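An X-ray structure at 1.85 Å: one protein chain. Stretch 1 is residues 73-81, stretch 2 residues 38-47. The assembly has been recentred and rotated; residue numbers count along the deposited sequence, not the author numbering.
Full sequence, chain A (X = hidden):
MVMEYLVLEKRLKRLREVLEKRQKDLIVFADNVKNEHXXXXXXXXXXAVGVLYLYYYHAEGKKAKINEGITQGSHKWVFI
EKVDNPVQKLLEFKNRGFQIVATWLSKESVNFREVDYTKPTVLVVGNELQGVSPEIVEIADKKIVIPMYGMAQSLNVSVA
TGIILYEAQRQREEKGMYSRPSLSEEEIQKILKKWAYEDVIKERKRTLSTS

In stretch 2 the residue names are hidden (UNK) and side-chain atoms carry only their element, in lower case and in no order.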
# COMPACT_ATOMS: atom_id res chain seq x y z
N GLY A 73 -12.53 7.03 7.56
CA GLY A 73 -13.20 7.04 6.27
C GLY A 73 -12.25 6.94 5.09
O GLY A 73 -12.69 6.89 3.94
N SER A 74 -10.95 6.91 5.37
CA SER A 74 -9.94 6.82 4.32
C SER A 74 -10.08 5.52 3.53
O SER A 74 -9.72 5.46 2.36
CB SER A 74 -8.54 6.90 4.93
OG SER A 74 -8.30 5.86 5.86
N HIS A 75 -10.62 4.49 4.17
CA HIS A 75 -10.81 3.20 3.52
C HIS A 75 -11.66 3.35 2.26
O HIS A 75 -11.77 2.42 1.46
CB HIS A 75 -11.51 2.23 4.48
CG HIS A 75 -12.91 2.64 4.84
ND1 HIS A 75 -13.18 3.79 5.56
CD2 HIS A 75 -14.11 2.08 4.57
CE1 HIS A 75 -14.48 3.92 5.70
NE2 HIS A 75 -15.07 2.90 5.11
N LYS A 76 -12.25 4.52 2.09
CA LYS A 76 -13.11 4.78 0.94
C LYS A 76 -12.38 5.22 -0.33
O LYS A 76 -12.89 4.98 -1.43
CB LYS A 76 -14.16 5.82 1.31
CG LYS A 76 -15.07 5.39 2.45
CD LYS A 76 -16.06 6.48 2.83
CE LYS A 76 -16.98 6.01 3.94
NZ LYS A 76 -17.74 4.79 3.53
N TRP A 77 -11.21 5.84 -0.20
CA TRP A 77 -10.50 6.29 -1.39
C TRP A 77 -9.26 5.50 -1.78
O TRP A 77 -8.38 6.01 -2.49
CB TRP A 77 -10.18 7.79 -1.26
CG TRP A 77 -11.43 8.65 -1.24
CD1 TRP A 77 -12.73 8.22 -1.31
CD2 TRP A 77 -11.50 10.08 -1.13
NE1 TRP A 77 -13.59 9.28 -1.23
CE2 TRP A 77 -12.87 10.44 -1.12
CE3 TRP A 77 -10.54 11.09 -1.02
CZ2 TRP A 77 -13.29 11.77 -1.02
CZ3 TRP A 77 -10.96 12.42 -0.92
CH2 TRP A 77 -12.33 12.74 -0.92
N VAL A 78 -9.19 4.26 -1.32
CA VAL A 78 -8.10 3.35 -1.66
C VAL A 78 -8.81 2.05 -2.06
O VAL A 78 -9.74 1.64 -1.37
CB VAL A 78 -7.18 3.06 -0.45
CG1 VAL A 78 -6.19 1.95 -0.80
CG2 VAL A 78 -6.41 4.32 -0.05
N PHE A 79 -8.41 1.44 -3.17
CA PHE A 79 -9.02 0.18 -3.59
C PHE A 79 -8.38 -0.93 -2.77
O PHE A 79 -7.16 -1.13 -2.84
CB PHE A 79 -8.77 -0.10 -5.08
CG PHE A 79 -9.61 0.71 -6.01
CD1 PHE A 79 -9.12 1.87 -6.59
CD2 PHE A 79 -10.91 0.30 -6.33
CE1 PHE A 79 -9.90 2.62 -7.47
CE2 PHE A 79 -11.69 1.03 -7.20
CZ PHE A 79 -11.19 2.20 -7.78
N ILE A 80 -9.19 -1.62 -1.99
CA ILE A 80 -8.71 -2.70 -1.14
C ILE A 80 -9.22 -4.02 -1.71
O ILE A 80 -10.43 -4.24 -1.80
CB ILE A 80 -9.20 -2.50 0.31
CG1 ILE A 80 -8.80 -1.09 0.78
CG2 ILE A 80 -8.58 -3.54 1.23
CD1 ILE A 80 -9.38 -0.70 2.13
N GLU A 81 -8.30 -4.89 -2.12
CA GLU A 81 -8.65 -6.17 -2.72
C GLU A 81 -8.04 -7.38 -2.03
O GLU A 81 -6.82 -7.47 -1.86
CB GLU A 81 -8.23 -6.17 -4.19
CG GLU A 81 -8.69 -7.39 -4.99
CD GLU A 81 -8.26 -7.32 -6.45
OE1 GLU A 81 -8.51 -6.27 -7.08
OE2 GLU A 81 -7.69 -8.31 -6.96
N UNK A 38 -4.06 -2.34 13.27
CA UNK A 38 -2.88 -2.14 12.44
C UNK A 38 -3.28 -2.05 10.98
O UNK A 38 -2.76 -1.23 10.23
c UNK A 38 -1.86 -3.27 12.61
c UNK A 38 -1.14 -3.23 13.95
n UNK A 38 -0.63 -4.37 14.38
o UNK A 38 -1.04 -2.18 14.58
N UNK A 39 -4.21 -2.90 10.56
CA UNK A 39 -4.65 -2.87 9.17
C UNK A 39 -5.27 -1.52 8.81
O UNK A 39 -4.97 -0.94 7.76
c UNK A 39 -5.01 -4.83 6.61
c UNK A 39 -5.22 -4.96 5.24
c UNK A 39 -5.93 -4.17 7.42
c UNK A 39 -6.37 -4.42 4.66
c UNK A 39 -7.07 -3.64 6.83
c UNK A 39 -5.66 -3.98 8.88
c UNK A 39 -7.29 -3.76 5.46
N UNK A 40 -6.14 -1.00 9.68
CA UNK A 40 -6.79 0.28 9.42
C UNK A 40 -5.77 1.41 9.35
O UNK A 40 -5.89 2.33 8.54
o UNK A 40 -8.76 -0.48 10.62
c UNK A 40 -7.83 0.58 10.51
N UNK A 41 -4.76 1.34 10.21
CA UNK A 41 -3.71 2.35 10.23
C UNK A 41 -2.95 2.31 8.91
O UNK A 41 -2.57 3.35 8.38
c UNK A 41 -2.76 2.11 11.41
N UNK A 42 -2.73 1.11 8.39
CA UNK A 42 -2.03 0.95 7.12
C UNK A 42 -2.85 1.54 5.99
O UNK A 42 -2.30 2.16 5.07
c UNK A 42 -0.31 -2.51 7.71
c UNK A 42 -1.33 -0.75 5.37
c UNK A 42 -0.62 -1.02 7.79
c UNK A 42 -1.73 -0.55 6.85
N UNK A 43 -4.17 1.38 6.05
CA UNK A 43 -5.03 1.93 5.01
C UNK A 43 -4.89 3.45 5.04
O UNK A 43 -4.76 4.09 3.99
c UNK A 43 -7.40 2.26 4.23
c UNK A 43 -6.69 0.05 5.10
c UNK A 43 -6.52 1.55 5.24
N UNK A 44 -4.91 4.03 6.24
CA UNK A 44 -4.78 5.48 6.39
C UNK A 44 -3.45 5.97 5.82
O UNK A 44 -3.38 7.01 5.16
c UNK A 44 -5.05 7.41 8.05
c UNK A 44 -4.87 5.89 7.87
n UNK A 44 -5.08 9.09 12.00
c UNK A 44 -5.62 7.91 11.73
n UNK A 44 -6.31 7.28 12.67
n UNK A 44 -5.46 7.35 10.53
c UNK A 44 -4.69 7.95 9.44
N UNK A 45 -2.39 5.21 6.09
CA UNK A 45 -1.06 5.56 5.60
C UNK A 45 -0.98 5.47 4.07
O UNK A 45 -0.31 6.29 3.43
c UNK A 45 -0.00 4.65 6.24
o UNK A 45 -0.04 4.82 7.66
c UNK A 45 1.38 4.99 5.73
N UNK A 46 -1.64 4.48 3.49
CA UNK A 46 -1.64 4.34 2.04
C UNK A 46 -2.27 5.58 1.43
O UNK A 46 -1.74 6.18 0.49
c UNK A 46 -2.45 3.10 1.62
s UNK A 46 -1.57 1.56 1.89
N UNK A 47 -3.41 5.98 1.99
CA UNK A 47 -4.14 7.16 1.54
C UNK A 47 -3.28 8.42 1.63
O UNK A 47 -3.29 9.27 0.73
c UNK A 47 -5.41 7.32 2.38
o UNK A 47 -6.06 9.44 3.22
o UNK A 47 -6.56 9.00 1.12
c UNK A 47 -6.06 8.68 2.23

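Position 38 carries two carbons, the second bearing one oxygen and one nitrogen, the pattern of a carboxamide. The residue is Asn38, out of reach of stretch 1, its side-chain oxygen hydrogen-bonded elsewhere in the structure.

At position 39 one carbon leads to a ring of six carbons, with no hydroxyl at the far end. This is Phe39. Its CA-to-CB bond points sideways, but the ring comes nearer to stretch 1, and CZ lies 4.2 Å from Ile80 CG2, which sits at the ring edge. A wholly apolar ring suits this buried place beside an aliphatic chain.

Position 40 has one carbon and one oxygen, hence Ser40. It is buried, yet its hydroxyl is hydrogen-bonded to a residue adjoining one of the stretches, so the small polar group is not left unpaired.

Position 41 has a single carbon and is Ala41, pointing away from stretch 1; a small, helix-compatible residue suffices where no contact is made. Position 42 has four carbons, forked at the first, with one arm two carbons long: Ile42. It too makes no contact here, but its branched hydrocarbon fits a buried site.

At position 43 one carbon carries two more, a symmetric fork that identifies Val43. It points toward stretch 1 and is compact enough to pack close to the backbone: CG1 is 3.6 Å from His75 CA, and both methyls come near Ile80 CD1, CG1 and CG2 each at 4.1 Å from it.

Position 44 shows three carbons, a nitrogen, and a carbon bearing two more nitrogens, the guanidinium of Arg44. The chain heads away overall and is exposed, with NE and NH2 hydrogen-bonded elsewhere. Its base still matters: Arg44 CA lies 3.6 Å from Ser74 OG.

Position 45 has one carbon bearing an oxygen and a carbon, so it is Thr45; it faces away, with OG1 3.0 Å from Ala41 O, and its mix of methyl and hydroxyl suits a partly exposed site. Position 46 has one carbon and a sulfur: Cys46, buried and directed toward stretch 1, its CB 4.5 Å from Val78 CG2. Small and only weakly polar, it suits this apolar neighbour.

Position 47 ends the stretch with two carbons, the second carrying two oxygens, a carboxylate: Asp47. Its OD2 approaches Ser74 CB at 3.9 Å, and its CB lies 4.0 Å from Val78 CG2. A short acidic chain lets the carbons pack while OD1 is hydrogen-bonded elsewhere.

The contact works by packing, with no hydrogen bond crossing between the stretches. Helical periodicity gathers positions 39, 43, 46 and 47 on the side facing stretch 1. Against them stretch 1 sets Ser74 and His75 of its 3-10 segment, then Val78 and Ile80, whose side chains both point toward the helix. Together these surfaces bury 368 Å², with Val43 touching Ser74, His75, Val78 and Ile80 alike.

Stretch 2 (38-47) NFSAIVRTCD
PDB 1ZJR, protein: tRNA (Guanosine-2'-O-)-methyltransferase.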